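Local atomic coordinates of glycoside Hydrolase (Bacteroides uniformis, PDB entry 5T9X), a protein that probably hydrolyses agarose or a related galactan, as a family 16 glycoside hydrolase of an agarose-degrading pathway in a human gut bacterium. Residues E51-V57 with D332-Y337; E189-I193 with V254-W258; Y167-S173 with N326-V331; H216-H220 with N263-Y267. One frame throughout, in Å; residues are numbered along the deposited sequence.

Interaction 1 (E51-V57 with D332-Y337). With NA (sodium ion), chain D.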
# COMPACT_ATOMS: atom_id res chain seq x y z
N GLU A 51 -10.22 16.33 -9.47
CA GLU A 51 -11.16 15.31 -8.93
C GLU A 51 -11.29 15.41 -7.42
O GLU A 51 -12.39 15.47 -6.85
CB GLU A 51 -10.63 13.89 -9.21
CG GLU A 51 -10.97 13.29 -10.57
CD GLU A 51 -10.54 11.83 -10.71
OE1 GLU A 51 -9.62 11.37 -9.99
OE2 GLU A 51 -11.08 11.10 -11.58
N TRP A 52 -10.11 15.41 -6.78
CA TRP A 52 -9.99 15.32 -5.32
C TRP A 52 -10.30 16.56 -4.48
O TRP A 52 -10.34 16.47 -3.24
CB TRP A 52 -8.61 14.80 -4.93
CG TRP A 52 -7.45 15.61 -5.38
CD1 TRP A 52 -7.14 16.87 -5.03
CD2 TRP A 52 -6.41 15.16 -6.23
NE1 TRP A 52 -5.97 17.24 -5.63
CE2 TRP A 52 -5.51 16.21 -6.38
CE3 TRP A 52 -6.17 13.97 -6.89
CZ2 TRP A 52 -4.38 16.11 -7.16
CZ3 TRP A 52 -5.04 13.87 -7.68
CH2 TRP A 52 -4.16 14.93 -7.81
N ASP A 53 -10.48 17.71 -5.12
CA ASP A 53 -10.69 18.94 -4.38
C ASP A 53 -12.05 18.98 -3.66
O ASP A 53 -12.21 19.73 -2.73
CB ASP A 53 -10.49 20.17 -5.29
CG ASP A 53 -9.01 20.49 -5.53
OD1 ASP A 53 -8.16 20.18 -4.66
OD2 ASP A 53 -8.70 21.08 -6.60
N LYS A 54 -12.99 18.12 -4.03
CA LYS A 54 -14.14 17.93 -3.16
C LYS A 54 -13.81 17.49 -1.73
O LYS A 54 -14.67 17.61 -0.85
CB LYS A 54 -15.17 16.98 -3.74
CG LYS A 54 -14.72 15.56 -4.03
CD LYS A 54 -15.95 14.64 -4.16
CE LYS A 54 -15.84 13.68 -5.33
NZ LYS A 54 -17.14 13.00 -5.60
N PHE A 55 -12.60 16.98 -1.51
CA PHE A 55 -12.16 16.56 -0.18
C PHE A 55 -11.01 17.43 0.29
O PHE A 55 -9.99 17.49 -0.36
CB PHE A 55 -11.64 15.14 -0.21
CG PHE A 55 -12.62 14.09 -0.70
CD1 PHE A 55 -13.70 13.72 0.06
CD2 PHE A 55 -12.37 13.39 -1.87
CE1 PHE A 55 -14.54 12.70 -0.36
CE2 PHE A 55 -13.22 12.39 -2.31
CZ PHE A 55 -14.30 12.03 -1.54
N PRO A 56 -11.15 18.08 1.45
CA PRO A 56 -10.00 18.85 1.93
C PRO A 56 -8.92 17.97 2.55
O PRO A 56 -9.15 16.81 2.88
CB PRO A 56 -10.60 19.72 3.02
CG PRO A 56 -11.68 18.86 3.60
CD PRO A 56 -12.23 18.01 2.46
N VAL A 57 -7.73 18.55 2.68
CA VAL A 57 -6.63 17.95 3.38
C VAL A 57 -7.08 17.91 4.84
O VAL A 57 -7.46 18.93 5.39
CB VAL A 57 -5.32 18.71 3.17
CG1 VAL A 57 -4.19 18.03 3.92
CG2 VAL A 57 -4.97 18.74 1.68
N ASP A 332 -8.04 5.34 -7.85
CA ASP A 332 -8.66 6.41 -8.63
C ASP A 332 -7.72 7.58 -8.66
O ASP A 332 -7.57 8.24 -9.68
CB ASP A 332 -9.98 6.79 -7.96
CG ASP A 332 -10.81 7.82 -8.74
OD1 ASP A 332 -10.43 8.27 -9.86
OD2 ASP A 332 -11.85 8.20 -8.16
N TRP A 333 -7.13 7.86 -7.52
CA TRP A 333 -6.08 8.85 -7.45
C TRP A 333 -5.20 8.70 -6.22
O TRP A 333 -5.57 8.03 -5.21
CB TRP A 333 -6.66 10.28 -7.47
CG TRP A 333 -7.81 10.62 -6.55
CD1 TRP A 333 -9.08 10.78 -6.92
CD2 TRP A 333 -7.76 10.94 -5.15
NE1 TRP A 333 -9.86 11.15 -5.85
CE2 TRP A 333 -9.07 11.25 -4.75
CE3 TRP A 333 -6.74 10.97 -4.18
CZ2 TRP A 333 -9.40 11.59 -3.45
CZ3 TRP A 333 -7.07 11.31 -2.88
CH2 TRP A 333 -8.38 11.62 -2.53
N ILE A 334 -4.06 9.38 -6.30
CA ILE A 334 -3.14 9.49 -5.20
C ILE A 334 -2.56 10.90 -5.19
O ILE A 334 -2.05 11.36 -6.21
CB ILE A 334 -2.04 8.39 -5.25
CG1 ILE A 334 -1.18 8.45 -4.00
CG2 ILE A 334 -1.16 8.51 -6.49
CD1 ILE A 334 -0.28 7.24 -3.90
N ARG A 335 -2.68 11.58 -4.05
CA ARG A 335 -2.29 12.97 -3.92
C ARG A 335 -1.34 13.16 -2.76
O ARG A 335 -1.42 12.45 -1.78
CB ARG A 335 -3.53 13.85 -3.76
CG ARG A 335 -4.28 13.71 -2.46
CD ARG A 335 -5.51 14.59 -2.50
NE ARG A 335 -6.32 14.46 -1.30
CZ ARG A 335 -7.22 15.34 -0.87
NH1 ARG A 335 -7.41 16.50 -1.51
NH2 ARG A 335 -7.95 15.08 0.23
N ILE A 336 -0.45 14.16 -2.89
CA ILE A 336 0.70 14.37 -2.02
C ILE A 336 0.84 15.86 -1.79
O ILE A 336 0.90 16.62 -2.76
CB ILE A 336 1.98 13.87 -2.71
CG1 ILE A 336 1.80 12.43 -3.19
CG2 ILE A 336 3.18 13.94 -1.79
CD1 ILE A 336 3.03 11.88 -3.86
N TYR A 337 0.90 16.29 -0.53
CA TYR A 337 1.04 17.69 -0.15
C TYR A 337 2.17 17.83 0.85
O TYR A 337 2.36 16.95 1.71
CB TYR A 337 -0.23 18.27 0.51
CG TYR A 337 -1.49 18.24 -0.33
CD1 TYR A 337 -1.92 19.36 -1.07
CD2 TYR A 337 -2.29 17.09 -0.38
CE1 TYR A 337 -3.09 19.33 -1.84
CE2 TYR A 337 -3.44 17.05 -1.14
CZ TYR A 337 -3.83 18.17 -1.86
OH TYR A 337 -4.96 18.10 -2.59
NA NA D . -9.06 9.14 -11.33
O HOH W 1 -5.19 19.76 -4.58

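Interaction 2 (E189-I193 with V254-W258)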
# COMPACT_ATOMS: atom_id res chain seq x y z
N GLU A 189 10.00 1.89 6.22
CA GLU A 189 8.80 1.67 5.46
C GLU A 189 7.63 2.27 6.24
O GLU A 189 7.59 2.16 7.45
CB GLU A 189 8.66 0.17 5.29
CG GLU A 189 7.42 -0.30 4.58
CD GLU A 189 7.25 -1.81 4.61
OE1 GLU A 189 8.29 -2.51 4.42
OE2 GLU A 189 6.09 -2.27 4.82
N ILE A 190 6.72 2.93 5.52
CA ILE A 190 5.44 3.44 6.06
C ILE A 190 4.33 2.82 5.21
O ILE A 190 4.35 2.93 3.96
CB ILE A 190 5.36 4.98 6.01
CG1 ILE A 190 6.44 5.57 6.89
CG2 ILE A 190 4.02 5.46 6.51
CD1 ILE A 190 6.63 7.07 6.80
N ASP A 191 3.40 2.13 5.86
CA ASP A 191 2.29 1.48 5.14
C ASP A 191 1.05 2.30 5.28
O ASP A 191 0.59 2.50 6.39
CB ASP A 191 2.01 0.09 5.68
CG ASP A 191 3.23 -0.78 5.63
OD1 ASP A 191 3.87 -0.87 4.55
OD2 ASP A 191 3.56 -1.33 6.68
N ILE A 192 0.51 2.73 4.15
CA ILE A 192 -0.71 3.52 4.14
C ILE A 192 -1.95 2.60 4.11
O ILE A 192 -2.82 2.69 4.96
CB ILE A 192 -0.67 4.53 2.98
CG1 ILE A 192 0.56 5.43 3.17
CG2 ILE A 192 -1.93 5.38 2.98
CD1 ILE A 192 0.85 6.37 2.03
N ILE A 193 -1.99 1.72 3.14
CA ILE A 193 -3.01 0.71 3.03
C ILE A 193 -2.32 -0.64 2.91
O ILE A 193 -1.51 -0.86 2.01
CB ILE A 193 -3.88 0.90 1.77
CG1 ILE A 193 -4.58 2.26 1.79
CG2 ILE A 193 -4.94 -0.21 1.71
CD1 ILE A 193 -5.48 2.56 0.59
N VAL A 254 -7.56 6.75 2.24
CA VAL A 254 -6.65 6.47 3.34
C VAL A 254 -5.36 7.24 3.10
O VAL A 254 -4.75 7.12 2.04
CB VAL A 254 -6.28 4.99 3.43
CG1 VAL A 254 -5.55 4.72 4.75
CG2 VAL A 254 -7.52 4.13 3.26
N GLY A 255 -4.94 8.02 4.08
CA GLY A 255 -3.67 8.75 4.00
C GLY A 255 -2.88 8.76 5.30
O GLY A 255 -3.40 8.39 6.37
N VAL A 256 -1.63 9.21 5.19
CA VAL A 256 -0.78 9.40 6.34
C VAL A 256 -0.13 10.77 6.28
O VAL A 256 0.31 11.22 5.22
CB VAL A 256 0.27 8.25 6.50
CG1 VAL A 256 1.28 8.23 5.37
CG2 VAL A 256 0.99 8.38 7.82
N TYR A 257 -0.11 11.43 7.43
CA TYR A 257 0.71 12.57 7.65
C TYR A 257 1.99 12.09 8.34
O TYR A 257 1.99 11.74 9.52
CB TYR A 257 -0.03 13.61 8.50
CG TYR A 257 0.67 14.94 8.70
CD1 TYR A 257 1.70 15.36 7.88
CD2 TYR A 257 0.24 15.81 9.67
CE1 TYR A 257 2.33 16.58 8.06
CE2 TYR A 257 0.86 17.04 9.87
CZ TYR A 257 1.89 17.41 9.05
OH TYR A 257 2.54 18.62 9.20
N TRP A 258 3.04 12.01 7.53
CA TRP A 258 4.38 11.77 8.00
C TRP A 258 4.91 13.13 8.39
O TRP A 258 5.44 13.88 7.57
CB TRP A 258 5.20 11.16 6.85
CG TRP A 258 6.60 10.84 7.17
CD1 TRP A 258 7.20 10.84 8.40
CD2 TRP A 258 7.59 10.43 6.25
NE1 TRP A 258 8.51 10.49 8.28
CE2 TRP A 258 8.77 10.22 6.97
CE3 TRP A 258 7.59 10.20 4.88
CZ2 TRP A 258 9.94 9.83 6.37
CZ3 TRP A 258 8.75 9.81 4.27
CH2 TRP A 258 9.91 9.63 5.01

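Interaction 3 (Y167-S173 with N326-V331)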
# COMPACT_ATOMS: atom_id res chain seq x y z
N TYR A 167 -7.10 7.21 -2.87
CA TYR A 167 -8.53 6.93 -2.98
C TYR A 167 -8.60 5.63 -3.78
O TYR A 167 -8.23 5.58 -4.98
CB TYR A 167 -9.23 8.07 -3.74
CG TYR A 167 -10.74 8.09 -3.66
CD1 TYR A 167 -11.38 7.97 -2.44
CD2 TYR A 167 -11.53 8.32 -4.79
CE1 TYR A 167 -12.76 8.04 -2.34
CE2 TYR A 167 -12.92 8.38 -4.71
CZ TYR A 167 -13.53 8.25 -3.46
OH TYR A 167 -14.89 8.29 -3.28
N ALA A 168 -9.02 4.57 -3.09
CA ALA A 168 -8.80 3.23 -3.58
C ALA A 168 -9.91 2.29 -3.21
O ALA A 168 -10.58 2.44 -2.16
CB ALA A 168 -7.51 2.71 -3.00
N LYS A 169 -10.08 1.29 -4.05
CA LYS A 169 -11.05 0.24 -3.82
C LYS A 169 -10.30 -1.08 -3.67
O LYS A 169 -9.82 -1.66 -4.65
CB LYS A 169 -12.04 0.19 -4.98
CG LYS A 169 -13.17 -0.79 -4.79
CD LYS A 169 -14.18 -0.56 -5.90
CE LYS A 169 -15.57 -1.05 -5.57
NZ LYS A 169 -15.55 -2.53 -5.55
N ILE A 170 -10.26 -1.56 -2.44
CA ILE A 170 -9.51 -2.76 -2.10
C ILE A 170 -10.08 -3.96 -2.86
O ILE A 170 -11.30 -4.13 -2.96
CB ILE A 170 -9.56 -2.97 -0.59
CG1 ILE A 170 -8.67 -1.93 0.10
CG2 ILE A 170 -9.14 -4.37 -0.21
CD1 ILE A 170 -9.08 -1.63 1.52
N ALA A 171 -9.19 -4.80 -3.38
CA ALA A 171 -9.64 -5.91 -4.19
C ALA A 171 -10.45 -6.91 -3.37
O ALA A 171 -10.11 -7.19 -2.24
CB ALA A 171 -8.45 -6.61 -4.84
N ASN A 172 -11.51 -7.45 -3.98
CA ASN A 172 -12.32 -8.51 -3.38
C ASN A 172 -11.61 -9.86 -3.61
O ASN A 172 -12.07 -10.70 -4.38
CB ASN A 172 -13.73 -8.49 -3.96
CG ASN A 172 -14.68 -9.50 -3.29
OD1 ASN A 172 -14.39 -10.16 -2.30
ND2 ASN A 172 -15.84 -9.61 -3.88
N SER A 173 -10.53 -10.06 -2.88
CA SER A 173 -9.52 -11.06 -3.15
C SER A 173 -8.79 -11.45 -1.87
O SER A 173 -8.68 -10.65 -0.92
CB SER A 173 -8.52 -10.47 -4.13
OG SER A 173 -7.66 -11.48 -4.63
N ASN A 326 -12.96 -8.98 -9.38
CA ASN A 326 -12.65 -9.31 -7.98
C ASN A 326 -11.15 -9.27 -7.62
O ASN A 326 -10.82 -9.02 -6.45
CB ASN A 326 -13.17 -10.70 -7.61
CG ASN A 326 -14.64 -10.71 -7.28
OD1 ASN A 326 -15.30 -9.68 -7.22
ND2 ASN A 326 -15.16 -11.90 -7.06
N ASN A 327 -10.27 -9.55 -8.59
CA ASN A 327 -8.84 -9.61 -8.31
C ASN A 327 -8.09 -8.47 -8.95
O ASN A 327 -6.91 -8.59 -9.24
CB ASN A 327 -8.29 -10.98 -8.72
CG ASN A 327 -8.97 -12.11 -7.97
OD1 ASN A 327 -8.70 -12.35 -6.80
ND2 ASN A 327 -9.86 -12.80 -8.64
N THR A 328 -8.79 -7.35 -9.13
CA THR A 328 -8.22 -6.12 -9.64
C THR A 328 -8.28 -5.08 -8.51
O THR A 328 -9.35 -4.79 -7.99
CB THR A 328 -8.99 -5.68 -10.90
OG1 THR A 328 -8.74 -6.61 -11.96
CG2 THR A 328 -8.54 -4.32 -11.36
N PHE A 329 -7.13 -4.54 -8.12
CA PHE A 329 -7.04 -3.39 -7.20
C PHE A 329 -7.11 -2.12 -8.03
O PHE A 329 -6.43 -2.03 -9.07
CB PHE A 329 -5.72 -3.49 -6.43
CG PHE A 329 -5.51 -2.45 -5.36
CD1 PHE A 329 -6.56 -1.93 -4.64
CD2 PHE A 329 -4.22 -2.05 -5.04
CE1 PHE A 329 -6.34 -0.98 -3.65
CE2 PHE A 329 -3.98 -1.12 -4.05
CZ PHE A 329 -5.05 -0.57 -3.35
N LEU A 330 -7.93 -1.16 -7.58
CA LEU A 330 -8.20 0.10 -8.30
C LEU A 330 -7.80 1.28 -7.45
O LEU A 330 -8.20 1.36 -6.29
CB LEU A 330 -9.70 0.27 -8.59
CG LEU A 330 -10.34 -0.80 -9.48
CD1 LEU A 330 -11.85 -0.63 -9.63
CD2 LEU A 330 -9.66 -0.80 -10.84
N VAL A 331 -7.02 2.19 -8.02
CA VAL A 331 -6.71 3.43 -7.36
C VAL A 331 -7.09 4.54 -8.31
O VAL A 331 -6.54 4.66 -9.42
CB VAL A 331 -5.23 3.53 -7.00
CG1 VAL A 331 -4.89 4.93 -6.49
CG2 VAL A 331 -4.89 2.49 -5.94
O HOH W 2 -10.99 -3.25 -6.40

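Interaction 4 (H216-H220 with N263-Y267)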
# COMPACT_ATOMS: atom_id res chain seq x y z
N HIS A 216 -4.83 -2.55 7.71
CA HIS A 216 -3.58 -2.51 8.48
C HIS A 216 -2.88 -1.18 8.26
O HIS A 216 -2.48 -0.88 7.15
CB HIS A 216 -2.67 -3.65 8.04
CG HIS A 216 -1.53 -3.92 8.97
ND1 HIS A 216 -0.30 -4.34 8.52
CD2 HIS A 216 -1.44 -3.83 10.31
CE1 HIS A 216 0.51 -4.50 9.56
NE2 HIS A 216 -0.16 -4.20 10.65
N LEU A 217 -2.76 -0.41 9.32
CA LEU A 217 -2.08 0.87 9.34
C LEU A 217 -0.79 0.69 10.14
O LEU A 217 -0.82 0.53 11.37
CB LEU A 217 -2.95 1.89 10.04
CG LEU A 217 -4.37 2.04 9.52
CD1 LEU A 217 -5.17 2.89 10.48
CD2 LEU A 217 -4.39 2.67 8.12
N SER A 218 0.34 0.70 9.46
CA SER A 218 1.57 0.33 10.09
C SER A 218 2.78 1.00 9.47
O SER A 218 2.67 1.80 8.56
CB SER A 218 1.74 -1.19 9.98
OG SER A 218 2.54 -1.68 11.05
N HIS A 219 3.94 0.68 10.03
CA HIS A 219 5.22 1.05 9.46
C HIS A 219 6.22 -0.00 9.91
O HIS A 219 5.93 -0.74 10.86
CB HIS A 219 5.61 2.47 9.93
CG HIS A 219 6.13 2.53 11.33
ND1 HIS A 219 5.30 2.67 12.41
CD2 HIS A 219 7.39 2.50 11.81
CE1 HIS A 219 6.03 2.71 13.52
NE2 HIS A 219 7.31 2.61 13.17
N HIS A 220 7.36 -0.08 9.24
CA HIS A 220 8.40 -1.01 9.64
C HIS A 220 9.73 -0.28 9.69
O HIS A 220 9.97 0.67 8.93
CB HIS A 220 8.54 -2.18 8.66
CG HIS A 220 7.30 -3.02 8.52
ND1 HIS A 220 7.19 -4.28 9.08
CD2 HIS A 220 6.14 -2.79 7.87
CE1 HIS A 220 6.00 -4.78 8.79
NE2 HIS A 220 5.34 -3.89 8.06
N ASN A 263 6.63 10.99 14.29
CA ASN A 263 5.20 11.26 14.25
C ASN A 263 4.56 10.91 12.91
O ASN A 263 4.85 11.53 11.90
CB ASN A 263 4.90 12.71 14.60
CG ASN A 263 5.04 12.98 16.10
OD1 ASN A 263 4.19 12.60 16.91
ND2 ASN A 263 6.16 13.62 16.48
N LEU A 264 3.71 9.89 12.96
CA LEU A 264 2.75 9.57 11.91
C LEU A 264 1.33 9.73 12.43
O LEU A 264 1.07 9.48 13.60
CB LEU A 264 2.91 8.11 11.44
CG LEU A 264 4.33 7.73 11.10
CD1 LEU A 264 4.47 6.23 10.90
CD2 LEU A 264 4.80 8.50 9.88
N GLU A 265 0.43 10.16 11.54
CA GLU A 265 -1.02 10.24 11.81
C GLU A 265 -1.71 9.64 10.60
O GLU A 265 -1.36 10.00 9.47
CB GLU A 265 -1.49 11.68 12.03
CG GLU A 265 -1.16 12.24 13.42
CD GLU A 265 -1.49 13.74 13.63
OE1 GLU A 265 -2.02 14.40 12.71
OE2 GLU A 265 -1.21 14.27 14.74
N TYR A 266 -2.62 8.69 10.83
CA TYR A 266 -3.36 8.03 9.74
C TYR A 266 -4.79 8.57 9.66
O TYR A 266 -5.46 8.75 10.71
CB TYR A 266 -3.36 6.49 9.88
CG TYR A 266 -2.00 5.83 9.82
CD1 TYR A 266 -1.51 5.29 8.64
CD2 TYR A 266 -1.19 5.73 10.97
CE1 TYR A 266 -0.26 4.65 8.61
CE2 TYR A 266 0.06 5.12 10.94
CZ TYR A 266 0.53 4.58 9.77
OH TYR A 266 1.77 3.97 9.74
N TYR A 267 -5.24 8.80 8.42
CA TYR A 267 -6.56 9.37 8.16
C TYR A 267 -7.37 8.46 7.25
O TYR A 267 -6.92 8.08 6.19
CB TYR A 267 -6.44 10.77 7.55
CG TYR A 267 -5.86 11.78 8.51
CD1 TYR A 267 -6.69 12.62 9.24
CD2 TYR A 267 -4.48 11.90 8.69
CE1 TYR A 267 -6.17 13.57 10.13
CE2 TYR A 267 -3.94 12.83 9.57
CZ TYR A 267 -4.80 13.66 10.30
OH TYR A 267 -4.30 14.57 11.20
O HOH W 3 2.61 2.98 12.20

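Interaction 1 (E51-V57 with D332-Y337)
W52 settles between two side chains of strand 329-341, W333 and R335, and meets each in a different way. Its CB lies over the W333 six-membered ring, 3.7 Å from that centroid. The benzene part of the W52 indole turns an edge to the W333 five-membered ring, an offset edge-to-face pair with planes 66° apart. One face of W52 is covered by the aliphatic part of R335, whose CD is 3.8 Å from the centroid of the W52 five-membered ring. Beyond CG the R335 chain is extended, so that it runs past the indole and brings the guanidinium end-on to the carbonyl of F55. NH1 bonds F55 O at 3.0 Å; NH2 reaches the same F55 O at 3.2 Å from above the carbonyl plane and also forms a salt bridge with E165. In the β-sandwich of this family the segment 51-57 thus folds over the outer side of the sheet holding strand 329-341, where D332 and W333 form a classic β bulge opposite Y167, on which W333 also stacks. A sodium ion sits at the bulge: D332 OD1 binds sodium at 2.2 Å and D332 O joins it, while both carboxylate oxygens of E51 chelate the ion, and D75, N77 and G118 complete the site. E51 OE1 also lies at the edge of the W333 ring. At the pyrrole nitrogen, water 1 accepts from W52 NE1 (2.8 Å) and bridges to Y337 OH and D53 OD1; D53 OD2 is bonded to E49 N. V57 CG2 makes a CH-pi contact over the Y337 ring face, 3.6 Å from its centroid.

Interaction 2 (E189-I193 with V254-W258)
I190 puts its CD1 methyl squarely over the indole of W258, 3.7 Å from the centroid of the five-membered ring and 18° off its normal. With I190 CG1 anti to the carbonyl carbon (chi1 -63°), the extended chain points straight at that face. Next along, I192 CG1 meets V256 CG1 at 3.6 Å, the two side chains nearly perpendicular to one another, and I192 CG2 reaches over G255 CA at 3.9 Å. I193 lays CG1 against V254 CB at 3.6 Å. Two neighbours, I192 and I193, can both contribute because they form a classic β bulge, each facing V179 of strand 176-182. Outside this layer W258 NE1 is tied to L293 O, V256 rests on Y266, and I190 also touches L264. The sequence from E189 through I193, with the glutamate that follows I193, matches the E-x-D-x-x-E signature of bulged family 16 enzymes, which in relatives carries the catalytic acids. E189 and D191 point the other way, onto strands 176-182 and 215-224. The two sheets of the sandwich are therefore joined here through hydrocarbon and one indole face, a nonpolar backing behind the strand that bears the acidic side chains.

Interaction 3 (Y167-S173 with N326-V331)
S173 OG donates to N327 OD1 at 2.6 Å, the hydroxyl oxygen lying in the plane of the N327 carbonyl. The hydroxyl is anti to the S173 backbone N (chi1 -169°), which swings it across to the asparagine; S173 OG also bonds M175 N. N327 ND2 in turn is held by the carbonyls of E320 and N323, so both ends of the amide are engaged and its rotation is fixed. Beside this clasp N172 is the centre of an inverse gamma turn, and its side chain runs alongside that of N326 in the same direction, amide planes 57° apart. Nearer the middle, water 2 sits within bonding distance of the backbone carbonyls K169 O (2.6 Å) and T328 O (2.8 Å), where regular pairing has stopped although the chains still run close together. Regular antiparallel pairing follows: K169 N bonds L330 O at 2.9 Å, nearly straight at 170°, and A168 with V331 makes the adjoining non-hydrogen-bonded pair. On the A168 and V331 face, A168 CB packs on F329 CE1 and V331 CG2, both at 3.9 Å. The F329 ring presents its edge to K169 O, with CD1 3.3 Å away, and reaches on to V179, I301 and M303 of the opposing sheet. Backbone bonding thus gives way to a water and then to a side-chain clasp, so the loops remain tied where regular pairing has ended.

Interaction 4 (H216-H220 with N263-Y267)
Y266 and S218 make the direct polar link: Y266 OH donates to S218 O at 2.6 Å, arriving from well above the carbonyl plane, not along a lone pair. A second polar link passes through water 3, which donates to Y266 OH (2.8 Å) and lies in the plane of the H219 ring at its ND1 edge (2.7 Å). The phenol oxygen is thus both donor and acceptor inside a buried interface, while H219 NE2 is bonded to I282 O, fixing the imidazole at both nitrogens. Apolar contact flanks these bonds. L217 CB sits over the centre of the Y266 ring, 4.0 Å from its centroid, and L217 CD2 approaches Y266 CD1 at 3.9 Å, the two side chains lying alongside and pointing opposite ways. L264 CD1 meets H219 obliquely, 4.0 Å from ND1. Strands 216-220 and 263-267 run at 158° to each other with axes 8.8 Å apart, in different sheets of the sandwich, facing through their side chains. Strand 215-224 lies between 188-195 and 227-239 in its sheet, and strand 263-268 between 252-260 and 271-277 in the other; L217 touches V273 and H219 touches V276, both of strand 271-277.

Interactions 1 and 3 share strand 329-341 and meet at Y167, whose backbone pairs with D332 and W333 (D332 N to Y167 O 2.9 Å); the Y167 side chain is about 7 Å from the sodium ion that interaction 1 binds. Interactions 2 and 4 are neighbours between the two sheets, centres 5 Å apart, joined by strand pairing such as Y257 N to E265 O at 2.8 Å. Interaction 2 touches interaction 3 through I193 CD1 and A168 CB, 4.1 Å apart. The metal site thus lies on the outer side of one sheet, whereas interaction 2 backs the family signature strand in the other, where the active site is expected.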